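Local coordinates for protein her-1 (Caenorhabditis elegans, PDB 1SZH) that dictates male development, probably plays a direct role in cell signalling during sex determination, and inhibits the function of tra-2a, at residues K12-K17 with N57-K62; K17-N22 with G49-C54. The protein carries 2 engineered substitutions. All coordinates share one frame; numbering follows the deposited sequence.

Contact 1 (K12-K17 with N57-K62); sequences KDAAEK and NVLFAK
Ala14 and Val58 mark the closest approach of the two backbones, with Ala14 CA and Val58 CA 5.5 Å apart where helix 8-18 passes the last turn of helix 47-59. The helices run roughly antiparallel, and no hydrogen bond crosses between them. Val58 carries most of the contact. Its CG1 is anti to the backbone N (chi1 178°) and reaches the surface of helix 8-18, 3.7 Å from Ala14 CA. The small side chain of Ala14 lets the helices come this near. Ala14 CB also touches a second residue, Leu59 CD2, at 3.9 Å. The other methyl of Val58 has a different neighbour: Val58 CG2 lies 4.0 Å from Lys17 CD, in the extended aliphatic part of that chain. Asp13 crosses Val58 at about a right angle, its OD1 3.6 Å from Val58 CG1. The same oxygen accepts a hydrogen bond from Lys17 NZ, 3.0 Å away, through its syn lone pair, as part of a salt bridge. Asp13 and Lys17 are one helical turn apart, and their bridge ties the two side chains together beside Val58. An alanine in place of Asp13 would probably leave the Lys17 ammonium without its acidic mate, free to turn, and Val58 CG1 without its OD1 neighbour. Phe60 is the first residue to leave helical geometry, so the contact falls at the C-terminal end of its helix. Leu59 also touches Met31 of helix 24-33. This is roughly antiparallel helix-helix packing through an alanine, in an all-helical domain that is probably the protein's overhand three-helix bundle.

Contact 2 (K17-N22 with G49-C54); sequences KCCTRN and GYVYKC
Cys18 and Cys54 point at each other from two roughly antiparallel helices and are joined by a disulfide, with Cys18 SG and Cys54 SG 2.2 Å apart. Their first torsions differ. Cys18 SG is anti to its carbonyl carbon (chi1 -54°), whereas Cys54 SG is anti to its backbone N (chi1 -177°). The torsion about the S-S bond is -81°, close to a right angle and of left-handed sense. Cys18 CB and Cys54 CB lie 3.7 Å apart, as is usual for a disulfide. The two CA atoms, Cys18 CA and Cys54 CA, are 5.8 Å apart and mark the nearest approach of the backbones. No hydrogen bond joins the two segments, so the link is covalent and apolar.

Val51, one turn before Cys54, extends the contact. Its two methyls spread over the end of helix 8-18. Val51 CG1 meets the sulfur of Cys19, at 3.9 Å from Cys19 SG. Val51 CG2 lies 4.0 Å from the carbonyl oxygen Cys18 O. The two adjacent cysteines therefore have different roles towards helix 47-59. Cys18 is bonded to it, while Cys19 only packs its sulfur against Val51. The sulfur of Cys19 is itself bonded to Cys27, in helix 24-33. The backbone oxygen Lys17 O lies 3.8 Å from Cys54 SG.

Cys19 is the first residue to leave helical geometry, so the disulfide sits at the very end of helix 8-18. Val51 also touches Ile37, and Cys19 touches Tyr41, both in the loop after helix 24-33. There are no strands nearby: through the neighbouring Cys18 and Cys19, the end of helix 8-18 is stapled to both helix 47-59 and helix 24-33.

From the N terminus, helix 8-18 and the turn after it supply the first side of both contacts, 12-17 for contact 1 and 17-22 for contact 2, with Lys17 in common. The chain then passes through helix 24-33 and a loop before returning in helix 47-59. Its segment 49-54 comes back first, and contact 2 closes the smaller loop there. Segment 57-62 follows and contact 1 closes the larger loop, which encloses the smaller one without crossing it. This order reflects the roughly antiparallel run of the two helices. The contact centres are about 10 Å apart, and Val58 CG2 packs 4.1 Å from Cys18 SG. Together they fasten helix 8-18 to helix 47-59.

Contact 1 (K12-K17 with N57-K62)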
ATOM      1  N   LYS A  12      17.333  -2.221   8.959  1.00 19.05           N
ATOM      2  CA  LYS A  12      18.434  -1.267   8.946  1.00 20.21           C
ATOM      3  C   LYS A  12      19.091  -1.237   7.567  1.00 16.99           C
ATOM      4  O   LYS A  12      19.467  -0.175   7.082  1.00 21.66           O
ATOM      5  CB  LYS A  12      19.472  -1.623  10.027  1.00 23.35           C
ATOM      6  CG  LYS A  12      18.962  -1.388  11.441  1.00 29.55           C
ATOM      7  CD  LYS A  12      20.056  -1.579  12.492  1.00 31.96           C
ATOM      8  CE  LYS A  12      21.121  -0.506  12.346  1.00 40.80           C
ATOM      9  NZ  LYS A  12      22.093  -0.470  13.479  1.00 51.51           N
ATOM     10  N   ASP A  13      19.204  -2.398   6.923  1.00 20.83           N
ATOM     11  CA  ASP A  13      19.815  -2.454   5.596  1.00 22.62           C
ATOM     12  C   ASP A  13      18.952  -1.707   4.579  1.00 20.60           C
ATOM     13  O   ASP A  13      19.469  -0.963   3.737  1.00 19.91           O
ATOM     14  CB  ASP A  13      19.998  -3.901   5.152  1.00 19.67           C
ATOM     15  CG  ASP A  13      20.761  -4.017   3.831  1.00 29.31           C
ATOM     16  OD1 ASP A  13      20.242  -4.666   2.904  1.00 30.24           O
ATOM     17  OD2 ASP A  13      21.880  -3.462   3.729  1.00 31.94           O
ATOM     18  N   ALA A  14      17.634  -1.894   4.659  1.00 20.32           N
ATOM     19  CA  ALA A  14      16.730  -1.204   3.725  1.00 15.84           C
ATOM     20  C   ALA A  14      16.822   0.313   3.930  1.00 15.63           C
ATOM     21  O   ALA A  14      16.839   1.070   2.964  1.00 16.48           O
ATOM     22  CB  ALA A  14      15.292  -1.681   3.932  1.00 15.99           C
ATOM     23  N   ALA A  15      16.848   0.751   5.190  1.00 16.69           N
ATOM     24  CA  ALA A  15      16.946   2.172   5.473  1.00 15.92           C
ATOM     25  C   ALA A  15      18.246   2.750   4.898  1.00 18.07           C
ATOM     26  O   ALA A  15      18.244   3.823   4.295  1.00 19.15           O
ATOM     27  CB  ALA A  15      16.872   2.424   6.990  1.00 19.31           C
ATOM     28  N   GLU A  16      19.341   2.021   5.078  1.00 20.59           N
ATOM     29  CA  GLU A  16      20.648   2.467   4.583  1.00 19.77           C
ATOM     30  C   GLU A  16      20.700   2.575   3.058  1.00 19.74           C
ATOM     31  O   GLU A  16      21.353   3.473   2.511  1.00 24.38           O
ATOM     32  CB  GLU A  16      21.733   1.495   5.061  1.00 26.43           C
ATOM     33  CG  GLU A  16      21.913   1.479   6.580  1.00 38.39           C
ATOM     34  CD  GLU A  16      22.535   0.185   7.091  1.00 50.29           C
ATOM     35  OE1 GLU A  16      23.134  -0.552   6.279  1.00 62.04           O
ATOM     36  OE2 GLU A  16      22.432  -0.091   8.311  1.00 54.03           O
ATOM     37  N   LYS A  17      20.015   1.674   2.373  1.00 19.25           N
ATOM     38  CA  LYS A  17      20.015   1.655   0.918  1.00 18.45           C
ATOM     39  C   LYS A  17      19.014   2.586   0.276  1.00 21.86           C
ATOM     40  O   LYS A  17      19.172   2.986  -0.872  1.00 21.98           O
ATOM     41  CB  LYS A  17      19.721   0.234   0.418  1.00 19.18           C
ATOM     42  CG  LYS A  17      20.831  -0.765   0.759  1.00 20.98           C
ATOM     43  CD  LYS A  17      20.489  -2.166   0.326  1.00 23.55           C
ATOM     44  CE  LYS A  17      21.709  -3.088   0.527  1.00 32.13           C
ATOM     45  NZ  LYS A  17      21.391  -4.501   0.185  1.00 33.30           N
ATOM     46  N   ASN A  57      11.691  -3.538  -2.303  1.00 16.19           N
ATOM     47  CA  ASN A  57      12.659  -4.356  -3.023  1.00 16.71           C
ATOM     48  C   ASN A  57      13.722  -4.928  -2.087  1.00 19.95           C
ATOM     49  O   ASN A  57      14.175  -6.055  -2.294  1.00 24.87           O
ATOM     50  CB  ASN A  57      13.296  -3.543  -4.165  1.00 17.42           C
ATOM     51  CG  ASN A  57      12.376  -3.405  -5.379  1.00 21.91           C
ATOM     52  OD1 ASN A  57      12.738  -2.771  -6.383  1.00 24.33           O
ATOM     53  ND2 ASN A  57      11.181  -3.987  -5.294  1.00 17.93           N
ATOM     54  N   VAL A  58      14.126  -4.185  -1.052  1.00 16.47           N
ATOM     55  CA  VAL A  58      15.127  -4.732  -0.128  1.00 16.39           C
ATOM     56  C   VAL A  58      14.478  -5.667   0.898  1.00 19.77           C
ATOM     57  O   VAL A  58      14.920  -6.795   1.090  1.00 21.25           O
ATOM     58  CB  VAL A  58      15.897  -3.616   0.619  1.00 19.57           C
ATOM     59  CG1 VAL A  58      16.888  -4.243   1.615  1.00 20.39           C
ATOM     60  CG2 VAL A  58      16.613  -2.725  -0.354  1.00 18.39           C
ATOM     61  N   LEU A  59      13.398  -5.229   1.540  1.00 18.04           N
ATOM     62  CA  LEU A  59      12.737  -6.046   2.560  1.00 17.00           C
ATOM     63  C   LEU A  59      12.219  -7.374   2.051  1.00 16.59           C
ATOM     64  O   LEU A  59      12.294  -8.381   2.746  1.00 22.41           O
ATOM     65  CB  LEU A  59      11.539  -5.286   3.160  1.00 15.67           C
ATOM     66  CG  LEU A  59      11.879  -4.000   3.928  1.00 16.35           C
ATOM     67  CD1 LEU A  59      10.566  -3.315   4.335  1.00 15.96           C
ATOM     68  CD2 LEU A  59      12.697  -4.314   5.162  1.00 16.04           C
ATOM     69  N   PHE A  60      11.706  -7.374   0.829  1.00 17.78           N
ATOM     70  CA  PHE A  60      11.104  -8.574   0.275  1.00 19.37           C
ATOM     71  C   PHE A  60      11.897  -9.143  -0.907  1.00 20.14           C
ATOM     72  O   PHE A  60      11.329  -9.738  -1.811  1.00 22.35           O
ATOM     73  CB  PHE A  60       9.665  -8.250  -0.128  1.00 17.70           C
ATOM     74  CG  PHE A  60       8.806  -7.806   1.045  1.00 19.59           C
ATOM     75  CD1 PHE A  60       8.185  -6.562   1.048  1.00 21.12           C
ATOM     76  CD2 PHE A  60       8.667  -8.620   2.173  1.00 18.81           C
ATOM     77  CE1 PHE A  60       7.453  -6.125   2.167  1.00 19.75           C
ATOM     78  CE2 PHE A  60       7.932  -8.192   3.297  1.00 23.17           C
ATOM     79  CZ  PHE A  60       7.323  -6.948   3.290  1.00 19.78           C
ATOM     80  N   ALA A  61      13.211  -8.961  -0.874  1.00 22.00           N
ATOM     81  CA  ALA A  61      14.075  -9.451  -1.950  1.00 26.61           C
ATOM     82  C   ALA A  61      13.929 -10.962  -2.165  1.00 24.99           C
ATOM     83  O   ALA A  61      13.872 -11.426  -3.301  1.00 29.74           O
ATOM     84  CB  ALA A  61      15.524  -9.112  -1.640  1.00 23.88           C
ATOM     85  N   LYS A  62      13.855 -11.715  -1.073  1.00 29.16           N
ATOM     86  CA  LYS A  62      13.725 -13.160  -1.169  1.00 37.31           C
ATOM     87  C   LYS A  62      12.299 -13.666  -1.362  1.00 37.90           C
ATOM     88  O   LYS A  62      12.103 -14.801  -1.793  1.00 34.52           O
ATOM     89  CB  LYS A  62      14.345 -13.829   0.059  1.00 38.86           C
ATOM     90  CG  LYS A  62      15.860 -13.708   0.102  1.00 43.87           C
ATOM     91  CD  LYS A  62      16.461 -14.669   1.113  1.00 53.20           C
ATOM     92  CE  LYS A  62      17.982 -14.653   1.059  1.00 48.96           C
ATOM     93  NZ  LYS A  62      18.596 -15.551   2.079  1.00 55.03           N
TER

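Contact 2 (K17-N22 with G49-C54)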
ATOM      1  N   LYS A  17      20.015   1.674   2.373  1.00 19.25           N
ATOM      2  CA  LYS A  17      20.015   1.655   0.918  1.00 18.45           C
ATOM      3  C   LYS A  17      19.014   2.586   0.276  1.00 21.86           C
ATOM      4  O   LYS A  17      19.172   2.986  -0.872  1.00 21.98           O
ATOM      5  CB  LYS A  17      19.721   0.234   0.418  1.00 19.18           C
ATOM      6  CG  LYS A  17      20.831  -0.765   0.759  1.00 20.98           C
ATOM      7  CD  LYS A  17      20.489  -2.166   0.326  1.00 23.55           C
ATOM      8  CE  LYS A  17      21.709  -3.088   0.527  1.00 32.13           C
ATOM      9  NZ  LYS A  17      21.391  -4.501   0.185  1.00 33.30           N
ATOM     10  N   CYS A  18      18.001   2.975   1.035  1.00 17.82           N
ATOM     11  CA  CYS A  18      16.923   3.760   0.461  1.00 16.61           C
ATOM     12  C   CYS A  18      16.657   5.168   0.970  1.00 15.57           C
ATOM     13  O   CYS A  18      16.056   5.957   0.257  1.00 18.42           O
ATOM     14  CB  CYS A  18      15.627   2.968   0.620  1.00 16.08           C
ATOM     15  SG  CYS A  18      15.694   1.292  -0.063  1.00 17.20           S
ATOM     16  N   CYS A  19      17.054   5.444   2.210  1.00 17.29           N
ATOM     17  CA  CYS A  19      16.829   6.745   2.836  1.00 16.44           C
ATOM     18  C   CYS A  19      18.123   7.541   3.013  1.00 17.90           C
ATOM     19  O   CYS A  19      19.204   6.954   3.083  1.00 22.35           O
ATOM     20  CB  CYS A  19      16.162   6.511   4.190  1.00 16.16           C
ATOM     21  SG  CYS A  19      14.686   5.508   3.873  1.00 19.79           S
ATOM     22  N   THR A  20      18.004   8.867   3.075  1.00 21.30           N
ATOM     23  CA  THR A  20      19.170   9.733   3.272  1.00 22.23           C
ATOM     24  C   THR A  20      19.683   9.533   4.691  1.00 23.50           C
ATOM     25  O   THR A  20      18.967   9.011   5.556  1.00 22.60           O
ATOM     26  CB  THR A  20      18.813  11.204   3.092  1.00 22.38           C
ATOM     27  OG1 THR A  20      17.841  11.580   4.076  1.00 23.77           O
ATOM     28  CG2 THR A  20      18.247  11.449   1.690  1.00 26.54           C
ATOM     29  N   ARG A  21      20.915   9.952   4.953  1.00 22.96           N
ATOM     30  CA  ARG A  21      21.484   9.786   6.287  1.00 23.90           C
ATOM     31  C   ARG A  21      20.639  10.372   7.407  1.00 23.00           C
ATOM     32  O   ARG A  21      20.480   9.756   8.459  1.00 30.59           O
ATOM     33  CB  ARG A  21      22.881  10.400   6.359  1.00 31.51           C
ATOM     34  CG  ARG A  21      23.877   9.811   5.387  1.00 43.40           C
ATOM     35  CD  ARG A  21      24.254   8.402   5.767  1.00 52.05           C
ATOM     36  NE  ARG A  21      25.224   7.825   4.821  1.00 59.83           N
ATOM     37  CZ  ARG A  21      25.726   6.601   4.938  1.00 54.59           C
ATOM     38  NH1 ARG A  21      25.359   5.806   5.949  1.00 64.21           N
ATOM     39  NH2 ARG A  21      26.595   6.202   4.053  1.00 61.67           N
ATOM     40  N   ASN A  22      20.095  11.559   7.192  1.00 25.44           N
ATOM     41  CA  ASN A  22      19.320  12.202   8.239  1.00 27.23           C
ATOM     42  C   ASN A  22      17.937  11.594   8.442  1.00 26.22           C
ATOM     43  O   ASN A  22      17.282  11.867   9.450  1.00 25.97           O
ATOM     44  CB  ASN A  22      19.189  13.702   7.958  1.00 34.79           C
ATOM     45  CG  ASN A  22      18.302  13.999   6.762  1.00 46.62           C
ATOM     46  OD1 ASN A  22      18.499  13.454   5.675  1.00 43.27           O
ATOM     47  ND2 ASN A  22      17.319  14.876   6.957  1.00 52.73           N
ATOM     48  N   GLY A  49       7.233   7.923  -2.871  1.00 15.32           N
ATOM     49  CA  GLY A  49       6.830   6.787  -3.684  1.00 16.26           C
ATOM     50  C   GLY A  49       8.023   5.963  -4.135  1.00 16.42           C
ATOM     51  O   GLY A  49       7.974   4.728  -4.138  1.00 15.00           O
ATOM     52  N   TYR A  50       9.096   6.630  -4.540  1.00 13.43           N
ATOM     53  CA  TYR A  50      10.277   5.882  -4.959  1.00 14.99           C
ATOM     54  C   TYR A  50      10.947   5.206  -3.770  1.00 15.89           C
ATOM     55  O   TYR A  50      11.455   4.069  -3.890  1.00 15.19           O
ATOM     56  CB  TYR A  50      11.214   6.811  -5.737  1.00 16.86           C
ATOM     57  CG  TYR A  50      10.531   7.350  -6.992  1.00 18.42           C
ATOM     58  CD1 TYR A  50      10.624   8.684  -7.353  1.00 21.72           C
ATOM     59  CD2 TYR A  50       9.753   6.509  -7.790  1.00 23.52           C
ATOM     60  CE1 TYR A  50       9.940   9.183  -8.479  1.00 25.75           C
ATOM     61  CE2 TYR A  50       9.070   6.991  -8.911  1.00 28.35           C
ATOM     62  CZ  TYR A  50       9.176   8.327  -9.249  1.00 26.34           C
ATOM     63  OH  TYR A  50       8.499   8.796 -10.361  1.00 30.50           O
ATOM     64  N   VAL A  51      10.940   5.859  -2.610  1.00 13.94           N
ATOM     65  CA  VAL A  51      11.511   5.246  -1.416  1.00 13.33           C
ATOM     66  C   VAL A  51      10.699   4.001  -1.061  1.00 13.03           C
ATOM     67  O   VAL A  51      11.234   2.984  -0.621  1.00 14.76           O
ATOM     68  CB  VAL A  51      11.521   6.242  -0.248  1.00 14.34           C
ATOM     69  CG1 VAL A  51      12.000   5.571   1.059  1.00 18.29           C
ATOM     70  CG2 VAL A  51      12.413   7.425  -0.623  1.00 15.03           C
ATOM     71  N   TYR A  52       9.385   4.074  -1.237  1.00 12.64           N
ATOM     72  CA  TYR A  52       8.537   2.916  -0.949  1.00 14.34           C
ATOM     73  C   TYR A  52       8.964   1.720  -1.794  1.00 10.12           C
ATOM     74  O   TYR A  52       9.079   0.587  -1.305  1.00 13.77           O
ATOM     75  CB  TYR A  52       7.078   3.256  -1.265  1.00 11.87           C
ATOM     76  CG  TYR A  52       6.086   2.082  -1.308  1.00 13.28           C
ATOM     77  CD1 TYR A  52       5.232   1.810  -0.244  1.00 13.99           C
ATOM     78  CD2 TYR A  52       6.017   1.248  -2.434  1.00 13.50           C
ATOM     79  CE1 TYR A  52       4.286   0.739  -0.317  1.00 13.41           C
ATOM     80  CE2 TYR A  52       5.109   0.198  -2.508  1.00 13.06           C
ATOM     81  CZ  TYR A  52       4.250  -0.054  -1.440  1.00 13.68           C
ATOM     82  OH  TYR A  52       3.327  -1.076  -1.520  1.00 14.52           O
ATOM     83  N   LYS A  53       9.218   1.981  -3.077  1.00 14.53           N
ATOM     84  CA  LYS A  53       9.604   0.899  -3.974  1.00 15.35           C
ATOM     85  C   LYS A  53      10.971   0.346  -3.613  1.00 14.71           C
ATOM     86  O   LYS A  53      11.172  -0.872  -3.622  1.00 15.37           O
ATOM     87  CB  LYS A  53       9.582   1.417  -5.413  1.00 15.62           C
ATOM     88  CG  LYS A  53       8.187   1.846  -5.819  1.00 13.96           C
ATOM     89  CD  LYS A  53       8.141   2.373  -7.227  1.00 20.47           C
ATOM     90  CE  LYS A  53       6.711   2.719  -7.621  1.00 22.31           C
ATOM     91  NZ  LYS A  53       6.610   3.170  -9.046  1.00 27.61           N
ATOM     92  N   CYS A  54      11.897   1.231  -3.263  1.00 15.21           N
ATOM     93  CA  CYS A  54      13.235   0.799  -2.863  1.00 16.38           C
ATOM     94  C   CYS A  54      13.120  -0.084  -1.597  1.00 16.79           C
ATOM     95  O   CYS A  54      13.713  -1.168  -1.518  1.00 15.28           O
ATOM     96  CB  CYS A  54      14.091   2.039  -2.611  1.00 14.63           C
ATOM     97  SG  CYS A  54      15.826   1.724  -2.191  1.00 21.53           S
TER